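Local coordinates for protein serine protease inhibitor 4, isoform B (Drosophila melanogaster, PDB 4P0F) that probably inhibits serine proteases, and perhaps cysteine proteases, as a member of the serpin family, captured here in its cleaved form, at residues Thr254-Gln257 with Ile258-Leu262; Arg12-Ala15 with Leu16-Asn20. All blocks are in the same frame, centred on the assembly; numbering follows the deposited sequence.

Contact 1. Residues Thr254-Gln257 with Ile258-Leu262; sequences TLSQ and ITQSL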
ATOM      1  N   THR A 254     -10.669   9.964  11.437  1.00 18.26           N
ATOM      2  CA  THR A 254     -10.548   9.509  10.054  1.00 16.72           C
ATOM      3  C   THR A 254      -9.563  10.370   9.294  1.00 18.87           C
ATOM      4  O   THR A 254      -9.334  11.529   9.629  1.00 17.58           O
ATOM      5  CB  THR A 254     -11.893   9.553   9.288  1.00 17.35           C
ATOM      6  OG1 THR A 254     -12.302  10.917   9.116  1.00 21.97           O
ATOM      7  CG2 THR A 254     -12.976   8.761  10.012  1.00 19.25           C
ATOM      8  N   LEU A 255      -9.006   9.804   8.235  1.00 16.47           N
ATOM      9  CA  LEU A 255      -8.114  10.564   7.379  1.00 17.33           C
ATOM     10  C   LEU A 255      -8.815  11.815   6.832  1.00 14.93           C
ATOM     11  O   LEU A 255      -8.224  12.892   6.744  1.00 18.42           O
ATOM     12  CB  LEU A 255      -7.624   9.676   6.242  1.00 17.74           C
ATOM     13  CG  LEU A 255      -6.639  10.284   5.255  1.00 19.19           C
ATOM     14  CD1 LEU A 255      -5.387  10.751   5.972  1.00 23.49           C
ATOM     15  CD2 LEU A 255      -6.314   9.250   4.185  1.00 20.26           C
ATOM     16  N   SER A 256     -10.088  11.670   6.497  1.00 15.82           N
ATOM     17  CA  SER A 256     -10.869  12.785   5.958  1.00 16.83           C
ATOM     18  C   SER A 256     -10.996  13.912   6.984  1.00 21.63           C
ATOM     19  O   SER A 256     -10.908  15.096   6.639  1.00 20.43           O
ATOM     20  CB  SER A 256     -12.247  12.303   5.521  1.00 22.79           C
ATOM     21  OG  SER A 256     -13.080  13.384   5.138  1.00 32.12           O
ATOM     22  N   GLN A 257     -11.198  13.554   8.245  1.00 18.26           N
ATOM     23  CA  GLN A 257     -11.307  14.575   9.277  1.00 20.16           C
ATOM     24  C   GLN A 257      -9.966  15.272   9.490  1.00 22.62           C
ATOM     25  O   GLN A 257      -9.924  16.494   9.674  1.00 22.69           O
ATOM     26  CB  GLN A 257     -11.823  13.975  10.575  1.00 17.59           C
ATOM     27  CG  GLN A 257     -13.327  13.771  10.544  1.00 27.42           C
ATOM     28  CD  GLN A 257     -13.904  13.489  11.904  1.00 39.74           C
ATOM     29  OE1 GLN A 257     -13.742  14.283  12.833  1.00 30.91           O
ATOM     30  NE2 GLN A 257     -14.578  12.354  12.036  1.00 34.64           N
ATOM     31  N   ILE A 258      -8.877  14.510   9.452  1.00 18.43           N
ATOM     32  CA  ILE A 258      -7.536  15.094   9.564  1.00 18.17           C
ATOM     33  C   ILE A 258      -7.260  16.061   8.408  1.00 19.00           C
ATOM     34  O   ILE A 258      -6.887  17.209   8.649  1.00 19.96           O
ATOM     35  CB  ILE A 258      -6.453  13.999   9.632  1.00 16.33           C
ATOM     36  CG1 ILE A 258      -6.568  13.243  10.952  1.00 19.04           C
ATOM     37  CG2 ILE A 258      -5.043  14.597   9.508  1.00 19.00           C
ATOM     38  CD1 ILE A 258      -5.737  11.983  11.026  1.00 20.11           C
ATOM     39  N   THR A 259      -7.465  15.652   7.161  1.00 18.48           N
ATOM     40  CA  THR A 259      -7.122  16.555   6.063  1.00 21.19           C
ATOM     41  C   THR A 259      -8.082  17.743   5.972  1.00 23.57           C
ATOM     42  O   THR A 259      -7.698  18.818   5.513  1.00 22.60           O
ATOM     43  CB  THR A 259      -7.087  15.846   4.702  1.00 18.10           C
ATOM     44  OG1 THR A 259      -8.389  15.367   4.369  1.00 19.84           O
ATOM     45  CG2 THR A 259      -6.087  14.707   4.710  1.00 20.75           C
ATOM     46  N   GLN A 260      -9.317  17.586   6.432  1.00 19.89           N
ATOM     47  CA  GLN A 260     -10.235  18.713   6.406  1.00 22.11           C
ATOM     48  C   GLN A 260      -9.862  19.768   7.465  1.00 19.71           C
ATOM     49  O   GLN A 260     -10.313  20.902   7.392  1.00 26.03           O
ATOM     50  CB  GLN A 260     -11.671  18.229   6.575  1.00 27.55           C
ATOM     51  CG  GLN A 260     -12.236  17.681   5.276  1.00 39.12           C
ATOM     52  CD  GLN A 260     -13.693  17.298   5.382  1.00 54.04           C
ATOM     53  OE1 GLN A 260     -14.548  18.124   5.707  1.00 70.74           O
ATOM     54  NE2 GLN A 260     -13.987  16.038   5.107  1.00 40.96           N
ATOM     55  N   SER A 261      -9.005  19.403   8.414  1.00 19.49           N
ATOM     56  CA  SER A 261      -8.560  20.345   9.450  1.00 18.39           C
ATOM     57  C   SER A 261      -7.450  21.272   8.958  1.00 23.16           C
ATOM     58  O   SER A 261      -7.163  22.278   9.582  1.00 21.73           O
ATOM     59  CB  SER A 261      -8.055  19.583  10.676  1.00 23.98           C
ATOM     60  OG  SER A 261      -9.068  18.730  11.185  1.00 34.41           O
ATOM     61  N   LEU A 262      -6.819  20.906   7.853  1.00 21.65           N
ATOM     62  CA  LEU A 262      -5.676  21.656   7.328  1.00 21.65           C
ATOM     63  C   LEU A 262      -6.052  23.013   6.766  1.00 26.01           C
ATOM     64  O   LEU A 262      -7.090  23.158   6.126  1.00 24.91           O
ATOM     65  CB  LEU A 262      -5.001  20.840   6.233  1.00 17.69           C
ATOM     66  CG  LEU A 262      -4.524  19.439   6.581  1.00 20.07           C
ATOM     67  CD1 LEU A 262      -4.101  18.712   5.304  1.00 20.46           C
ATOM     68  CD2 LEU A 262      -3.390  19.500   7.582  1.00 29.52           C
TER
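Ser256 and Gln260, one helical turn apart, are joined by side chain and by backbone. Gln260 NE2 gives a hydrogen bond to Ser256 OG over 2.8 Å, bent to 131° at the hydrogen. The hydroxyl lies 16° out of the amide plane. Ser256 OG stands opposite its own backbone N (chi1 173°), where the amide of the extended Gln260 side chain can meet it.

Two other side chains bond to the backbone. Thr254 is the N-cap, and its OG1 accepts from Gln257 N at 3.0 Å. Ser261 OG donates to Gln257 O over 2.8 Å. Ser261 N adds a weak bond to the same oxygen.

Three i to i+4 backbone bonds run along the helix: Ile258 N to Thr254 O, Thr259 N to Leu255 O, and Gln260 N to Ser256 O. The third is more bent than the others.

Apolar contact is sparse: Leu255 CD1 lies 4.2 Å from Thr259 CG2.

This is a short N-capped helix of the serpin fold. Leu255, Ile258 and Thr259 are buried, while Gln257 and Gln260 are exposed. Leu255 and Ser256 touch Asp369, and Ile258 rests on Leu250 and Thr253. Thr259 reaches Glu222 of strand 218-224, while Ser261 and Leu262 meet strand 197-213.

Contact 2. Residues Arg12-Ala15 with Leu16-Asn20; sequences RRLA and LFSIN
Ala15 meets Ile19 one turn further along the helix through a backbone bond and the flank of the isoleucine. Ile19 N donates to Ala15 O over 3.2 Å. Ile19 CG2 lies 3.6 Å from Ala15 O, with CG1 of Ile19 close by. The Ile19 chi1 of 61° sets CG1 between the backbone N and the carbonyl carbon, and both branches then lean back to Ala15 O. The CB of Ala15 points away from the following turn overall, and its near partner there is the adjoining backbone N of Leu16.

Leu16 is held through its backbone. Its N bonds Arg12 O at 3.1 Å. Its CB passes 3.8 Å from Arg13 O, but the end of the side chain leads away to the exposed side of the helix.

Leu14 combines polar and apolar contacts. Its carbonyl oxygen takes two bonds from Ser18. Ser18 N donates to Leu14 O over 2.8 Å. Ser18 OG donates to Leu14 O over 2.7 Å. The two donors arrive from opposite faces of the carbonyl plane. The hydroxyl stands 40° out of that plane. Ser18 OG points back along the helix because it lies opposite its own carbonyl carbon (chi1 -60°). The buried hydroxyl thus finds an acceptor within its own helix. Beside this pair, Leu14 CD1 meets the edge of the Phe17 ring, near its plane, 4.3 Å from Phe17 CD2.

These turns belong to the N-terminal helix 6-28 of the serpin fold. Leu14 packs on Phe39 and Gln42, and Phe17 on Ile41, all in helix 38-49. Ser18 and Ile19 both touch Trp374 of strand 370-377.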
ATOM      1  N   ARG A  12     -13.125   6.627   1.595  1.00 19.18           N
ATOM      2  CA  ARG A  12     -13.395   6.441   3.016  1.00 18.42           C
ATOM      3  C   ARG A  12     -13.145   5.010   3.456  1.00 16.57           C
ATOM      4  O   ARG A  12     -12.518   4.765   4.481  1.00 16.23           O
ATOM      5  CB  ARG A  12     -14.844   6.811   3.356  1.00 20.07           C
ATOM      6  CG  ARG A  12     -15.124   8.271   3.424  1.00 24.15           C
ATOM      7  CD  ARG A  12     -16.407   8.494   4.232  1.00 29.60           C
ATOM      8  NE  ARG A  12     -17.544   7.842   3.592  1.00 30.93           N
ATOM      9  CZ  ARG A  12     -18.264   8.397   2.621  1.00 26.17           C
ATOM     10  NH1 ARG A  12     -17.965   9.607   2.178  1.00 33.91           N
ATOM     11  NH2 ARG A  12     -19.286   7.742   2.091  1.00 34.59           N
ATOM     12  N   ARG A  13     -13.636   4.049   2.680  1.00 16.23           N
ATOM     13  CA  ARG A  13     -13.502   2.655   3.066  1.00 17.88           C
ATOM     14  C   ARG A  13     -12.051   2.191   2.973  1.00 15.23           C
ATOM     15  O   ARG A  13     -11.587   1.443   3.831  1.00 15.53           O
ATOM     16  CB  ARG A  13     -14.431   1.795   2.210  1.00 15.21           C
ATOM     17  CG  ARG A  13     -15.866   2.174   2.498  1.00 20.39           C
ATOM     18  CD  ARG A  13     -16.868   1.195   2.021  1.00 28.73           C
ATOM     19  NE  ARG A  13     -18.205   1.561   2.480  1.00 28.37           N
ATOM     20  CZ  ARG A  13     -19.274   0.804   2.287  1.00 26.74           C
ATOM     21  NH1 ARG A  13     -19.147  -0.355   1.655  1.00 31.85           N
ATOM     22  NH2 ARG A  13     -20.461   1.188   2.730  1.00 25.36           N
ATOM     23  N   LEU A  14     -11.327   2.667   1.965  1.00 14.02           N
ATOM     24  CA  LEU A  14      -9.909   2.352   1.837  1.00 17.70           C
ATOM     25  C   LEU A  14      -9.105   2.966   2.982  1.00 14.45           C
ATOM     26  O   LEU A  14      -8.186   2.336   3.506  1.00 17.02           O
ATOM     27  CB  LEU A  14      -9.373   2.835   0.493  1.00 14.94           C
ATOM     28  CG  LEU A  14      -7.873   2.604   0.290  1.00 14.55           C
ATOM     29  CD1 LEU A  14      -7.538   1.128   0.477  1.00 14.99           C
ATOM     30  CD2 LEU A  14      -7.435   3.084  -1.079  1.00 18.96           C
ATOM     31  N   ALA A  15      -9.460   4.183   3.386  1.00 14.33           N
ATOM     32  CA  ALA A  15      -8.782   4.827   4.513  1.00 15.09           C
ATOM     33  C   ALA A  15      -8.939   4.026   5.805  1.00 18.93           C
ATOM     34  O   ALA A  15      -7.994   3.908   6.585  1.00 17.30           O
ATOM     35  CB  ALA A  15      -9.289   6.265   4.708  1.00 17.32           C
ATOM     36  N   LEU A  16     -10.120   3.467   6.038  1.00 16.83           N
ATOM     37  CA  LEU A  16     -10.335   2.667   7.235  1.00 15.13           C
ATOM     38  C   LEU A  16      -9.567   1.344   7.135  1.00 14.22           C
ATOM     39  O   LEU A  16      -8.906   0.938   8.084  1.00 15.61           O
ATOM     40  CB  LEU A  16     -11.828   2.420   7.456  1.00 15.86           C
ATOM     41  CG  LEU A  16     -12.215   1.541   8.659  1.00 16.90           C
ATOM     42  CD1 LEU A  16     -11.574   2.010   9.950  1.00 18.24           C
ATOM     43  CD2 LEU A  16     -13.712   1.520   8.817  1.00 20.76           C
ATOM     44  N   PHE A  17      -9.654   0.679   5.987  1.00 13.61           N
ATOM     45  CA  PHE A  17      -8.837  -0.508   5.744  1.00 13.54           C
ATOM     46  C   PHE A  17      -7.358  -0.215   5.998  1.00 15.44           C
ATOM     47  O   PHE A  17      -6.655  -1.025   6.611  1.00 14.79           O
ATOM     48  CB  PHE A  17      -9.038  -1.020   4.316  1.00 14.74           C
ATOM     49  CG  PHE A  17      -8.264  -2.275   4.006  1.00 14.93           C
ATOM     50  CD1 PHE A  17      -8.520  -3.442   4.689  1.00 14.64           C
ATOM     51  CD2 PHE A  17      -7.276  -2.279   3.035  1.00 16.38           C
ATOM     52  CE1 PHE A  17      -7.819  -4.602   4.405  1.00 16.73           C
ATOM     53  CE2 PHE A  17      -6.570  -3.435   2.753  1.00 18.10           C
ATOM     54  CZ  PHE A  17      -6.846  -4.594   3.451  1.00 15.36           C
ATOM     55  N   SER A  18      -6.902   0.961   5.567  1.00 13.74           N
ATOM     56  CA  SER A  18      -5.507   1.353   5.731  1.00 14.58           C
ATOM     57  C   SER A  18      -5.086   1.391   7.196  1.00 16.33           C
ATOM     58  O   SER A  18      -4.049   0.838   7.563  1.00 17.43           O
ATOM     59  CB  SER A  18      -5.245   2.728   5.111  1.00 18.50           C
ATOM     60  OG  SER A  18      -5.526   2.750   3.723  1.00 21.07           O
ATOM     61  N   ILE A  19      -5.861   2.071   8.039  1.00 16.35           N
ATOM     62  CA  ILE A  19      -5.478   2.166   9.433  1.00 16.51           C
ATOM     63  C   ILE A  19      -5.636   0.809  10.112  1.00 17.71           C
ATOM     64  O   ILE A  19      -4.891   0.495  11.036  1.00 18.50           O
ATOM     65  CB  ILE A  19      -6.272   3.277  10.180  1.00 28.99           C
ATOM     66  CG1 ILE A  19      -7.772   3.011  10.179  1.00 35.86           C
ATOM     67  CG2 ILE A  19      -5.994   4.615   9.525  1.00 36.67           C
ATOM     68  CD1 ILE A  19      -8.552   3.935  11.098  1.00 85.90           C
ATOM     69  N   ASN A  20      -6.581  -0.013   9.644  1.00 17.19           N
ATOM     70  CA  ASN A  20      -6.710  -1.365  10.180  1.00 18.60           C
ATOM     71  C   ASN A  20      -5.434  -2.173   9.931  1.00 16.97           C
ATOM     72  O   ASN A  20      -4.901  -2.811  10.845  1.00 19.15           O
ATOM     73  CB  ASN A  20      -7.909  -2.088   9.561  1.00 16.39           C
ATOM     74  CG  ASN A  20      -9.247  -1.514  10.007  1.00 18.64           C
ATOM     75  OD1 ASN A  20      -9.328  -0.691  10.921  1.00 18.11           O
ATOM     76  ND2 ASN A  20     -10.314  -1.998   9.386  1.00 17.09           N
TER

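How the contacts relate
From the N terminus, contact 2 comes first, wholly within the long helix 6-28. Contact 1 follows much later and takes in the short helix 255-260 and its flanks. Both are local, and neither closes a long loop. They lie in series and do not nest or cross. In space they come together, with centres about 13 Å apart on the same side of the chain's centre. Leu255 CB packs 4.1 Å from Ala15 CB, bringing the short helix against the long N-terminal one. Asp369 also borders both: Arg12 touches it from one helix, and Leu255 and Ser256 from the other. The two helices thus meet beside the start of strand 370-377.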